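Local coordinates for protein serine-pyruvate aminotransferase (AgxT) (Sulfolobus solfataricus, PDB 3ZRP) that is a class-V, pyridoxal-phosphate-dependent aminotransferase that probably transfers the amino group of serine to pyruvate, at residues Leu285-Val290 with Leu363-Arg368; Thr302-Lys307 with Lys334-Gly339; Glu35-Ser40 with Pro228-Ala233. All blocks are in the same frame, centred on the assembly; numbering follows the deposited sequence.

Interaction 1 of 3, residues Leu285-Val290 with Leu363-Arg368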
ATOM      1  N   LEU A 285     -19.136 -32.107 -17.820  1.00 34.64           N
ATOM      2  CA  LEU A 285     -18.336 -33.062 -17.035  1.00 33.57           C
ATOM      3  C   LEU A 285     -19.170 -33.703 -15.927  1.00 35.95           C
ATOM      4  O   LEU A 285     -18.732 -34.663 -15.270  1.00 38.28           O
ATOM      5  CB  LEU A 285     -17.094 -32.389 -16.431  1.00 36.10           C
ATOM      6  CG  LEU A 285     -15.841 -32.163 -17.306  1.00 37.56           C
ATOM      7  CD1 LEU A 285     -14.795 -31.263 -16.610  1.00 32.75           C
ATOM      8  CD2 LEU A 285     -15.197 -33.451 -17.737  1.00 37.81           C
ATOM      9  N   GLY A 286     -20.366 -33.156 -15.710  1.00 39.05           N
ATOM     10  CA  GLY A 286     -21.220 -33.582 -14.599  1.00 40.48           C
ATOM     11  C   GLY A 286     -20.770 -33.033 -13.256  1.00 41.12           C
ATOM     12  O   GLY A 286     -21.058 -33.630 -12.225  1.00 38.85           O
ATOM     13  N   LEU A 287     -20.074 -31.895 -13.266  1.00 39.58           N
ATOM     14  CA  LEU A 287     -19.661 -31.221 -12.031  1.00 40.62           C
ATOM     15  C   LEU A 287     -20.675 -30.149 -11.608  1.00 40.16           C
ATOM     16  O   LEU A 287     -21.276 -29.468 -12.453  1.00 44.00           O
ATOM     17  CB  LEU A 287     -18.259 -30.608 -12.181  1.00 40.52           C
ATOM     18  CG  LEU A 287     -17.083 -31.579 -12.377  1.00 37.53           C
ATOM     19  CD1 LEU A 287     -15.838 -30.850 -12.916  1.00 37.77           C
ATOM     20  CD2 LEU A 287     -16.781 -32.332 -11.086  1.00 34.87           C
ATOM     21  N   GLU A 288     -20.852 -30.024 -10.293  1.00 42.59           N
ATOM     22  CA  GLU A 288     -21.791 -29.079  -9.690  1.00 40.88           C
ATOM     23  C   GLU A 288     -21.094 -27.763  -9.321  1.00 35.85           C
ATOM     24  O   GLU A 288     -20.005 -27.772  -8.756  1.00 37.17           O
ATOM     25  CB  GLU A 288     -22.405 -29.697  -8.431  1.00 41.79           C
ATOM     26  CG  GLU A 288     -23.611 -28.949  -7.861  1.00 50.88           C
ATOM     27  CD  GLU A 288     -24.163 -29.590  -6.582  1.00 56.50           C
ATOM     28  OE1 GLU A 288     -23.839 -30.768  -6.309  1.00 53.09           O
ATOM     29  OE2 GLU A 288     -24.930 -28.917  -5.858  1.00 52.00           O
ATOM     30  N   ILE A 289     -21.749 -26.648  -9.640  1.00 37.67           N
ATOM     31  CA  ILE A 289     -21.236 -25.310  -9.318  1.00 35.11           C
ATOM     32  C   ILE A 289     -21.656 -24.905  -7.886  1.00 39.13           C
ATOM     33  O   ILE A 289     -22.752 -25.253  -7.427  1.00 35.98           O
ATOM     34  CB  ILE A 289     -21.699 -24.301 -10.392  1.00 36.36           C
ATOM     35  CG1 ILE A 289     -21.057 -24.664 -11.751  1.00 37.23           C
ATOM     36  CG2 ILE A 289     -21.355 -22.867 -10.003  1.00 38.01           C
ATOM     37  CD1 ILE A 289     -21.613 -23.874 -12.952  1.00 35.29           C
ATOM     38  N   VAL A 290     -20.780 -24.197  -7.169  1.00 35.70           N
ATOM     39  CA  VAL A 290     -21.079 -23.769  -5.789  1.00 32.46           C
ATOM     40  C   VAL A 290     -22.275 -22.798  -5.738  1.00 32.81           C
ATOM     41  O   VAL A 290     -23.204 -23.001  -4.942  1.00 38.55           O
ATOM     42  CB  VAL A 290     -19.845 -23.142  -5.099  1.00 28.27           C
ATOM     43  CG1 VAL A 290     -20.244 -22.406  -3.811  1.00 27.63           C
ATOM     44  CG2 VAL A 290     -18.844 -24.222  -4.775  1.00 28.67           C
ATOM     45  N   LEU A 363      -7.602 -38.739 -10.109  1.00 53.81           N
ATOM     46  CA  LEU A 363      -7.945 -38.661  -8.685  1.00 52.90           C
ATOM     47  C   LEU A 363      -9.295 -39.302  -8.315  1.00 56.54           C
ATOM     48  O   LEU A 363      -9.703 -39.272  -7.151  1.00 59.38           O
ATOM     49  CB  LEU A 363      -7.858 -37.211  -8.189  1.00 48.44           C
ATOM     50  CG  LEU A 363      -6.459 -36.591  -8.123  1.00 48.91           C
ATOM     51  CD1 LEU A 363      -6.534 -35.067  -8.192  1.00 47.81           C
ATOM     52  CD2 LEU A 363      -5.710 -37.026  -6.866  1.00 48.04           C
ATOM     53  N   GLY A 364      -9.986 -39.858  -9.313  1.00 51.30           N
ATOM     54  CA  GLY A 364     -11.181 -40.663  -9.080  1.00 48.47           C
ATOM     55  C   GLY A 364     -12.456 -39.903  -8.799  1.00 47.14           C
ATOM     56  O   GLY A 364     -13.358 -40.423  -8.144  1.00 43.81           O
ATOM     57  N   GLU A 365     -12.541 -38.672  -9.297  1.00 43.71           N
ATOM     58  CA  GLU A 365     -13.782 -37.905  -9.217  1.00 41.52           C
ATOM     59  C   GLU A 365     -14.730 -38.362 -10.329  1.00 48.75           C
ATOM     60  O   GLU A 365     -14.339 -38.400 -11.502  1.00 52.41           O
ATOM     61  CB  GLU A 365     -13.503 -36.394  -9.302  1.00 39.36           C
ATOM     62  CG  GLU A 365     -14.751 -35.485  -9.223  1.00 36.15           C
ATOM     63  CD  GLU A 365     -15.370 -35.430  -7.824  1.00 36.66           C
ATOM     64  OE1 GLU A 365     -14.694 -35.793  -6.841  1.00 42.93           O
ATOM     65  OE2 GLU A 365     -16.541 -35.021  -7.712  1.00 42.02           O
ATOM     66  N   PRO A 366     -15.977 -38.725  -9.969  1.00 50.31           N
ATOM     67  CA  PRO A 366     -16.952 -39.154 -10.977  1.00 51.43           C
ATOM     68  C   PRO A 366     -17.252 -38.053 -11.999  1.00 49.28           C
ATOM     69  O   PRO A 366     -17.947 -37.078 -11.686  1.00 53.71           O
ATOM     70  CB  PRO A 366     -18.210 -39.494 -10.154  1.00 51.14           C
ATOM     71  CG  PRO A 366     -17.932 -39.043  -8.752  1.00 52.21           C
ATOM     72  CD  PRO A 366     -16.467 -38.916  -8.595  1.00 48.67           C
ATOM     73  N   ILE A 367     -16.717 -38.210 -13.203  1.00 46.56           N
ATOM     74  CA  ILE A 367     -16.956 -37.262 -14.282  1.00 45.18           C
ATOM     75  C   ILE A 367     -17.232 -37.962 -15.609  1.00 50.01           C
ATOM     76  O   ILE A 367     -16.935 -39.152 -15.771  1.00 50.99           O
ATOM     77  CB  ILE A 367     -15.753 -36.287 -14.466  1.00 48.60           C
ATOM     78  CG1 ILE A 367     -14.447 -37.067 -14.672  1.00 49.54           C
ATOM     79  CG2 ILE A 367     -15.628 -35.357 -13.272  1.00 41.41           C
ATOM     80  CD1 ILE A 367     -13.318 -36.231 -15.267  1.00 45.24           C
ATOM     81  N   ARG A 368     -17.804 -37.209 -16.548  1.00 46.59           N
ATOM     82  CA  ARG A 368     -18.079 -37.715 -17.886  0.60 48.37           C
ATOM     83  C   ARG A 368     -16.923 -37.371 -18.838  1.00 49.36           C
ATOM     84  O   ARG A 368     -16.862 -36.261 -19.387  1.00 51.25           O
ATOM     85  CB  ARG A 368     -19.411 -37.154 -18.407  0.60 46.96           C
ATOM     86  CG  ARG A 368     -20.584 -37.339 -17.433  0.60 47.54           C
ATOM     87  CD  ARG A 368     -21.928 -37.234 -18.122  0.60 53.85           C
ATOM     88  NE  ARG A 368     -22.439 -35.865 -18.211  0.60 54.22           N
ATOM     89  CZ  ARG A 368     -23.279 -35.312 -17.338  0.60 53.16           C
ATOM     90  NH1 ARG A 368     -23.695 -35.992 -16.274  0.60 47.01           N
ATOM     91  NH2 ARG A 368     -23.695 -34.066 -17.532  0.60 52.49           N
TER
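L287 and I367 run alongside each other in the same direction. CD2 of L287 meets CG2 of I367 at 3.9 Å. The same CD2 of L287 also touches CG of E365, 4.2 Å away, where those two side chains cross. L285 runs alongside I367 too, with L285 CD2 4.2 Å from I367 CD1. I367 thus meets L287 with CG2 and L285 with CD1; its CG1 stands between the backbone N and the carbonyl carbon (chi1 55°), with CG2 beside the backbone N. L360 of helix 346-363 lies against L287, E365 and I367, so this side is buried. One backbone bond joins the segments. R368 N donates to L285 O at 3.0 Å. I367 CA adds a CA-H...O contact to L285 O at 3.3 Å. R368 O is buried here without a polar partner in the model; L285 CD2 lies 3.7 Å from it.

The carboxylate of E365 leaves the contact. Its oxygens accept from the backbone N of K307, V308 and A309.

The outer side is looser. G286 and R368 are both exposed. G286 CA lies over the R368 guanidinium in one of two deposited conformers, so this contact is doubtful.

G286 and G364 have positive phi and end their helices in Schellman motifs. Two helix C-terminal exits thus meet in the small C-terminal domain of a fold-type I aminotransferase.

Interaction 2 of 3, residues Thr302-Lys307 with Lys334-Gly339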
ATOM      1  N   THR A 302     -15.827 -19.072 -10.477  1.00 25.74           N
ATOM      2  CA  THR A 302     -16.749 -20.199 -10.425  1.00 24.87           C
ATOM      3  C   THR A 302     -16.212 -21.200  -9.422  1.00 26.53           C
ATOM      4  O   THR A 302     -15.058 -21.588  -9.500  1.00 32.89           O
ATOM      5  CB  THR A 302     -16.869 -20.889 -11.829  1.00 23.89           C
ATOM      6  OG1 THR A 302     -17.272 -19.914 -12.801  1.00 25.30           O
ATOM      7  CG2 THR A 302     -17.912 -22.011 -11.788  1.00 26.91           C
ATOM      8  N   GLY A 303     -17.055 -21.607  -8.473  1.00 28.53           N
ATOM      9  CA  GLY A 303     -16.671 -22.615  -7.480  1.00 20.71           C
ATOM     10  C   GLY A 303     -17.086 -23.985  -7.997  1.00 29.34           C
ATOM     11  O   GLY A 303     -18.194 -24.143  -8.560  1.00 29.34           O
ATOM     12  N   VAL A 304     -16.210 -24.976  -7.814  1.00 28.61           N
ATOM     13  CA  VAL A 304     -16.391 -26.292  -8.431  1.00 30.19           C
ATOM     14  C   VAL A 304     -16.428 -27.314  -7.313  1.00 31.96           C
ATOM     15  O   VAL A 304     -15.422 -27.566  -6.672  1.00 34.64           O
ATOM     16  CB  VAL A 304     -15.260 -26.628  -9.472  1.00 31.62           C
ATOM     17  CG1 VAL A 304     -15.524 -27.949 -10.177  1.00 32.01           C
ATOM     18  CG2 VAL A 304     -15.117 -25.501 -10.536  1.00 32.03           C
ATOM     19  N   ILE A 305     -17.618 -27.865  -7.056  1.00 34.36           N
ATOM     20  CA  ILE A 305     -17.792 -28.856  -6.000  1.00 35.79           C
ATOM     21  C   ILE A 305     -17.156 -30.202  -6.403  1.00 36.86           C
ATOM     22  O   ILE A 305     -17.352 -30.677  -7.529  1.00 36.66           O
ATOM     23  CB  ILE A 305     -19.290 -29.038  -5.622  1.00 34.38           C
ATOM     24  CG1 ILE A 305     -19.840 -27.746  -4.987  1.00 34.39           C
ATOM     25  CG2 ILE A 305     -19.464 -30.201  -4.634  1.00 34.14           C
ATOM     26  CD1 ILE A 305     -21.341 -27.571  -5.124  1.00 35.62           C
ATOM     27  N   LEU A 306     -16.381 -30.764  -5.479  1.00 37.17           N
ATOM     28  CA  LEU A 306     -15.791 -32.100  -5.606  1.00 41.99           C
ATOM     29  C   LEU A 306     -16.458 -33.091  -4.654  1.00 43.62           C
ATOM     30  O   LEU A 306     -16.432 -32.911  -3.432  1.00 47.42           O
ATOM     31  CB  LEU A 306     -14.284 -32.059  -5.330  1.00 37.34           C
ATOM     32  CG  LEU A 306     -13.433 -31.325  -6.372  1.00 36.76           C
ATOM     33  CD1 LEU A 306     -12.000 -31.178  -5.891  1.00 41.18           C
ATOM     34  CD2 LEU A 306     -13.495 -32.026  -7.726  1.00 39.99           C
ATOM     35  N   LYS A 307     -17.032 -34.149  -5.225  1.00 44.06           N
ATOM     36  CA  LYS A 307     -17.771 -35.160  -4.465  1.00 43.50           C
ATOM     37  C   LYS A 307     -16.864 -36.230  -3.859  1.00 42.83           C
ATOM     38  O   LYS A 307     -17.189 -36.811  -2.825  1.00 47.79           O
ATOM     39  CB  LYS A 307     -18.839 -35.806  -5.359  1.00 49.82           C
ATOM     40  CG  LYS A 307     -19.880 -34.822  -5.901  1.00 49.80           C
ATOM     41  CD  LYS A 307     -21.007 -34.608  -4.894  1.00 59.63           C
ATOM     42  CE  LYS A 307     -21.569 -33.188  -4.941  1.00 62.07           C
ATOM     43  NZ  LYS A 307     -21.956 -32.714  -6.300  1.00 50.80           N
ATOM     44  N   LYS A 334     -17.187 -28.452  -0.240  1.00 41.85           N
ATOM     45  CA  LYS A 334     -15.884 -29.032  -0.564  1.00 44.39           C
ATOM     46  C   LYS A 334     -15.656 -28.718  -2.042  1.00 38.42           C
ATOM     47  O   LYS A 334     -16.359 -29.241  -2.917  1.00 36.55           O
ATOM     48  CB  LYS A 334     -15.862 -30.543  -0.296  1.00 50.12           C
ATOM     49  CG  LYS A 334     -14.489 -31.180  -0.370  1.00 56.06           C
ATOM     50  CD  LYS A 334     -14.566 -32.655   0.003  1.00 64.05           C
ATOM     51  CE  LYS A 334     -13.346 -33.433  -0.478  1.00 60.54           C
ATOM     52  NZ  LYS A 334     -13.672 -34.852  -0.809  1.00 63.08           N
ATOM     53  N   TYR A 335     -14.701 -27.832  -2.318  1.00 38.88           N
ATOM     54  CA  TYR A 335     -14.570 -27.258  -3.654  1.00 34.20           C
ATOM     55  C   TYR A 335     -13.223 -26.599  -3.927  1.00 34.54           C
ATOM     56  O   TYR A 335     -12.419 -26.388  -3.009  1.00 35.16           O
ATOM     57  CB  TYR A 335     -15.717 -26.253  -3.914  1.00 34.17           C
ATOM     58  CG  TYR A 335     -15.615 -24.915  -3.169  1.00 32.22           C
ATOM     59  CD1 TYR A 335     -15.622 -24.860  -1.784  1.00 31.59           C
ATOM     60  CD2 TYR A 335     -15.541 -23.701  -3.881  1.00 33.55           C
ATOM     61  CE1 TYR A 335     -15.551 -23.629  -1.094  1.00 33.65           C
ATOM     62  CE2 TYR A 335     -15.481 -22.467  -3.214  1.00 33.60           C
ATOM     63  CZ  TYR A 335     -15.483 -22.443  -1.822  1.00 35.96           C
ATOM     64  OH  TYR A 335     -15.391 -21.244  -1.161  1.00 42.00           O
ATOM     65  N   PHE A 336     -12.983 -26.288  -5.201  1.00 34.16           N
ATOM     66  CA  PHE A 336     -11.913 -25.374  -5.593  1.00 31.86           C
ATOM     67  C   PHE A 336     -12.524 -24.289  -6.465  1.00 32.97           C
ATOM     68  O   PHE A 336     -13.659 -24.406  -6.906  1.00 36.55           O
ATOM     69  CB  PHE A 336     -10.734 -26.111  -6.289  1.00 32.03           C
ATOM     70  CG  PHE A 336     -11.057 -26.634  -7.667  1.00 34.04           C
ATOM     71  CD1 PHE A 336     -11.677 -27.870  -7.831  1.00 34.80           C
ATOM     72  CD2 PHE A 336     -10.746 -25.889  -8.805  1.00 32.33           C
ATOM     73  CE1 PHE A 336     -11.993 -28.365  -9.103  1.00 32.25           C
ATOM     74  CE2 PHE A 336     -11.057 -26.373 -10.088  1.00 35.68           C
ATOM     75  CZ  PHE A 336     -11.682 -27.619 -10.232  1.00 36.68           C
ATOM     76  N   ARG A 337     -11.787 -23.217  -6.704  1.00 31.79           N
ATOM     77  CA  ARG A 337     -12.303 -22.119  -7.499  1.00 31.92           C
ATOM     78  C   ARG A 337     -11.499 -21.879  -8.756  1.00 32.20           C
ATOM     79  O   ARG A 337     -10.268 -21.982  -8.759  1.00 37.16           O
ATOM     80  CB  ARG A 337     -12.318 -20.837  -6.678  1.00 33.50           C
ATOM     81  CG  ARG A 337     -13.371 -20.833  -5.577  1.00 36.29           C
ATOM     82  CD  ARG A 337     -13.235 -19.551  -4.748  1.00 33.22           C
ATOM     83  NE  ARG A 337     -12.027 -19.587  -3.924  1.00 31.44           N
ATOM     84  CZ  ARG A 337     -11.488 -18.535  -3.311  1.00 37.14           C
ATOM     85  NH1 ARG A 337     -12.033 -17.329  -3.425  1.00 30.33           N
ATOM     86  NH2 ARG A 337     -10.404 -18.679  -2.547  1.00 31.51           N
ATOM     87  N   ILE A 338     -12.211 -21.513  -9.817  1.00 33.72           N
ATOM     88  CA  ILE A 338     -11.593 -21.062 -11.043  1.00 31.62           C
ATOM     89  C   ILE A 338     -11.742 -19.555 -11.126  1.00 33.26           C
ATOM     90  O   ILE A 338     -12.848 -19.037 -11.109  1.00 38.18           O
ATOM     91  CB  ILE A 338     -12.246 -21.714 -12.305  1.00 29.36           C
ATOM     92  CG1 ILE A 338     -12.314 -23.241 -12.179  1.00 31.08           C
ATOM     93  CG2 ILE A 338     -11.475 -21.321 -13.572  1.00 31.50           C
ATOM     94  CD1 ILE A 338     -13.193 -23.892 -13.274  1.00 32.13           C
ATOM     95  N   GLY A 339     -10.622 -18.850 -11.226  1.00 30.02           N
ATOM     96  CA  GLY A 339     -10.637 -17.434 -11.486  1.00 25.94           C
ATOM     97  C   GLY A 339     -10.497 -17.217 -12.963  1.00 30.48           C
ATOM     98  O   GLY A 339      -9.536 -17.710 -13.561  1.00 33.57           O
TER
HETATM   99  O   HOH W   1     -16.020 -36.132  -0.564  1.00 59.13           O
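T302 and I338 form a hydrogen-bonded pair of antiparallel strands, and V304 and F336 form the next. Each pair is joined by two N-H...O=C bonds. I338 N donates to T302 O at 2.9 Å. V304 N to F336 O is 2.8 Å; F336 N to V304 O is longer, 3.1 Å. L306 N donates to K334 O just beyond the strand end. G303 with R337 and I305 with Y335 are the non-hydrogen-bonded pairs.

Apolar contacts fill the face with V304, F336 and I338. V304 CB sits over the F336 ring, 4.0 Å from its centroid, a CH-pi contact offset toward the rim. L306 CD1 comes to the edge of that ring, 3.8 Å from F336 CD1. V304 CG2 meets I338 CD1 at 3.7 Å. Helices 264-284, 311-319 and 346-363 cover this face.

On the other face the edge of the Y335 ring lies by G303, which has no side chain. The polar ends of Y335 and R337 lead away from strand 302-305 to partners in the protein. Y335 OH bonds S139 O and V329 N. R337 binds P327 O through NE and T138 O through NH1.

A water bridges the exposed end: it donates to K307 O at 2.6 Å and accepts from K334 NZ at 2.7 Å.

The chemistry is thus two-sided: one greasy face packs on helices, while Y335 and R337 tie the sheet to the T138-S139 segment, where T138 binds pyridoxal phosphate.

Interaction 3 of 3, residues Glu35-Ser40 with Pro228-Ala233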
ATOM      1  N   GLU A  35       0.765  12.556 -14.521  1.00 34.95           N
ATOM      2  CA  GLU A  35       0.014  12.195 -15.722  0.50 32.71           C
ATOM      3  C   GLU A  35      -0.562  10.773 -15.621  1.00 31.57           C
ATOM      4  O   GLU A  35      -1.684  10.517 -16.038  1.00 28.85           O
ATOM      5  CB  GLU A  35       0.895  12.364 -16.967  0.50 34.04           C
ATOM      6  CG  GLU A  35       1.127  13.837 -17.383  0.50 33.88           C
ATOM      7  CD  GLU A  35       2.266  14.027 -18.408  0.50 36.57           C
ATOM      8  OE1 GLU A  35       2.707  13.033 -19.021  0.50 35.09           O
ATOM      9  OE2 GLU A  35       2.730  15.177 -18.601  0.50 35.15           O
ATOM     10  N   ALA A  36       0.205   9.847 -15.044  1.00 28.71           N
ATOM     11  CA  ALA A  36      -0.261   8.464 -14.918  1.00 29.67           C
ATOM     12  C   ALA A  36      -1.421   8.399 -13.916  1.00 25.46           C
ATOM     13  O   ALA A  36      -2.419   7.708 -14.139  1.00 27.86           O
ATOM     14  CB  ALA A  36       0.901   7.541 -14.483  1.00 24.37           C
ATOM     15  N   LEU A  37      -1.300   9.158 -12.834  1.00 29.02           N
ATOM     16  CA  LEU A  37      -2.348   9.237 -11.825  1.00 27.12           C
ATOM     17  C   LEU A  37      -3.619   9.835 -12.409  1.00 30.45           C
ATOM     18  O   LEU A  37      -4.691   9.274 -12.235  1.00 31.89           O
ATOM     19  CB  LEU A  37      -1.887  10.030 -10.599  1.00 28.03           C
ATOM     20  CG  LEU A  37      -2.908  10.178  -9.445  1.00 29.86           C
ATOM     21  CD1 LEU A  37      -3.535   8.851  -9.040  1.00 24.69           C
ATOM     22  CD2 LEU A  37      -2.280  10.838  -8.203  1.00 27.52           C
ATOM     23  N   ALA A  38      -3.498  10.964 -13.110  1.00 31.29           N
ATOM     24  CA  ALA A  38      -4.653  11.595 -13.762  1.00 28.25           C
ATOM     25  C   ALA A  38      -5.342  10.646 -14.745  1.00 27.06           C
ATOM     26  O   ALA A  38      -6.581  10.557 -14.794  1.00 28.85           O
ATOM     27  CB  ALA A  38      -4.230  12.894 -14.484  1.00 33.58           C
ATOM     28  N   TYR A  39      -4.534   9.949 -15.531  1.00 26.29           N
ATOM     29  CA  TYR A  39      -5.054   9.004 -16.497  1.00 30.15           C
ATOM     30  C   TYR A  39      -5.799   7.834 -15.832  1.00 29.35           C
ATOM     31  O   TYR A  39      -6.852   7.393 -16.309  1.00 31.36           O
ATOM     32  CB  TYR A  39      -3.940   8.513 -17.424  1.00 31.34           C
ATOM     33  CG  TYR A  39      -4.459   7.643 -18.536  1.00 33.95           C
ATOM     34  CD1 TYR A  39      -4.878   8.211 -19.757  1.00 32.61           C
ATOM     35  CD2 TYR A  39      -4.580   6.264 -18.370  1.00 27.02           C
ATOM     36  CE1 TYR A  39      -5.369   7.405 -20.795  1.00 38.16           C
ATOM     37  CE2 TYR A  39      -5.068   5.460 -19.390  1.00 34.53           C
ATOM     38  CZ  TYR A  39      -5.468   6.037 -20.599  1.00 38.16           C
ATOM     39  OH  TYR A  39      -5.959   5.232 -21.599  1.00 43.19           O
ATOM     40  N   SER A  40      -5.244   7.313 -14.738  1.00 31.34           N
ATOM     41  CA  SER A  40      -5.907   6.229 -14.010  1.00 23.37           C
ATOM     42  C   SER A  40      -7.219   6.687 -13.387  1.00 25.71           C
ATOM     43  O   SER A  40      -8.216   5.952 -13.407  1.00 26.02           O
ATOM     44  CB  SER A  40      -4.954   5.631 -12.950  1.00 21.69           C
ATOM     45  OG  SER A  40      -3.820   5.106 -13.591  1.00 23.78           O
ATOM     46  N   PRO A 228      -6.821  15.995  -1.906  1.00 31.81           N
ATOM     47  CA  PRO A 228      -5.988  17.028  -2.531  1.00 31.69           C
ATOM     48  C   PRO A 228      -4.998  16.444  -3.543  1.00 34.62           C
ATOM     49  O   PRO A 228      -4.715  17.080  -4.561  1.00 29.44           O
ATOM     50  CB  PRO A 228      -5.240  17.660  -1.341  1.00 31.63           C
ATOM     51  CG  PRO A 228      -6.086  17.374  -0.151  1.00 30.79           C
ATOM     52  CD  PRO A 228      -6.698  16.028  -0.433  1.00 29.25           C
ATOM     53  N   VAL A 229      -4.487  15.239  -3.289  1.00 30.60           N
ATOM     54  CA  VAL A 229      -3.597  14.587  -4.253  1.00 29.48           C
ATOM     55  C   VAL A 229      -4.330  14.238  -5.548  1.00 30.73           C
ATOM     56  O   VAL A 229      -3.775  14.435  -6.639  1.00 33.10           O
ATOM     57  CB  VAL A 229      -2.865  13.330  -3.649  1.00 26.92           C
ATOM     58  CG1 VAL A 229      -1.859  12.749  -4.645  1.00 23.87           C
ATOM     59  CG2 VAL A 229      -2.160  13.702  -2.357  1.00 27.60           C
ATOM     60  N   MET A 230      -5.577  13.773  -5.435  1.00 30.02           N
ATOM     61  CA  MET A 230      -6.386  13.352  -6.603  1.00 29.86           C
ATOM     62  C   MET A 230      -6.867  14.533  -7.443  1.00 31.39           C
ATOM     63  O   MET A 230      -6.722  14.520  -8.675  1.00 33.35           O
ATOM     64  CB  MET A 230      -7.588  12.489  -6.179  1.00 27.49           C
ATOM     65  CG  MET A 230      -7.197  11.287  -5.278  1.00 26.74           C
ATOM     66  SD  MET A 230      -6.050  10.130  -6.066  1.00 26.16           S
ATOM     67  CE  MET A 230      -4.813   9.945  -4.771  1.00 24.99           C
ATOM     68  N   ARG A 231      -7.442  15.526  -6.767  1.00 33.63           N
ATOM     69  CA  ARG A 231      -7.820  16.792  -7.404  0.60 32.45           C
ATOM     70  C   ARG A 231      -6.611  17.458  -8.042  1.00 33.70           C
ATOM     71  O   ARG A 231      -6.667  17.896  -9.205  1.00 41.09           O
ATOM     72  CB  ARG A 231      -8.477  17.717  -6.379  0.60 35.05           C
ATOM     73  CG  ARG A 231      -9.934  17.378  -6.122  0.60 34.54           C
ATOM     74  CD  ARG A 231     -10.424  18.014  -4.846  0.60 35.49           C
ATOM     75  NE  ARG A 231     -11.873  17.886  -4.724  0.60 28.31           N
ATOM     76  CZ  ARG A 231     -12.562  18.142  -3.621  0.60 29.21           C
ATOM     77  NH1 ARG A 231     -11.940  18.534  -2.515  0.60 27.58           N
ATOM     78  NH2 ARG A 231     -13.878  17.983  -3.623  0.60 30.26           N
ATOM     79  N   GLY A 232      -5.509  17.527  -7.299  1.00 33.67           N
ATOM     80  CA  GLY A 232      -4.251  18.034  -7.831  1.00 33.18           C
ATOM     81  C   GLY A 232      -3.883  17.378  -9.151  1.00 38.22           C
ATOM     82  O   GLY A 232      -3.720  18.074 -10.154  1.00 33.85           O
ATOM     83  N   ALA A 233      -3.768  16.046  -9.155  1.00 34.73           N
ATOM     84  CA  ALA A 233      -3.369  15.278 -10.348  1.00 35.12           C
ATOM     85  C   ALA A 233      -4.164  15.660 -11.594  1.00 34.43           C
ATOM     86  O   ALA A 233      -3.592  15.803 -12.686  1.00 38.83           O
ATOM     87  CB  ALA A 233      -3.493  13.781 -10.101  1.00 31.29           C
TER
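L37 reaches over A233, with both its CG and CD2 3.7 Å from A233 CB. The same CD2 of L37 touches V229 CG1 at 4.1 Å. Its other methyl, CD1, meets M230 SD, also at 4.1 Å. L37 crosses both V229 and M230 at about a right angle. CG of L37 is anti to the backbone N (chi1 -180°), which carries it to A233 CB. One leucine thus contacts V229, M230 and A233 of the facing helix.

A38 makes the second point of contact. Its CB lies 3.5 Å from A233 O, and the CA atoms of A38 and A233 are 5.2 Å apart. These are small side chains, and the helices come close here.

Helices 31-48 and 223-234 cross nearly perpendicular, at 96° between the local segments, with the axes 9.1 Å apart. Both pack on strand 55-60, an outermost strand of the seven-stranded mixed sheet of the large domain, as expected for a fold-type I enzyme. L37 touches I58 there, and M230 touches L57. Helix 246-262 lies beside helix 31-48, touching A36, Y39 and S40.

No hydrogen bond links the two segments. S40 OG instead bonds back to A36 O within its own helix. The V229 side chain lies about 6 Å from that of Y240, a pyridoxal phosphate-binding residue.

Overall arrangement
Interaction 3 closes first along the chain. Interaction 1 opens later, and interaction 2 is nested inside its loop. Interactions 1 and 2 are neighbours, with centres 10 Å apart, in the small C-terminal domain. K307 joins them by a salt bridge with E288, a known calcium-binding residue, with no calcium bound to this chain here. Helices 264-284 and 346-363 serve both contacts. Interaction 3 lies across the chain's centre in the large domain, about 40 Å from interaction 2 between centres. The contacts thus sit in two domains. A bound pyridoxal phosphate lies about 7 Å from the R337 side chain and one about 10 Å from that of V229; interaction 1 lies away from the cofactor.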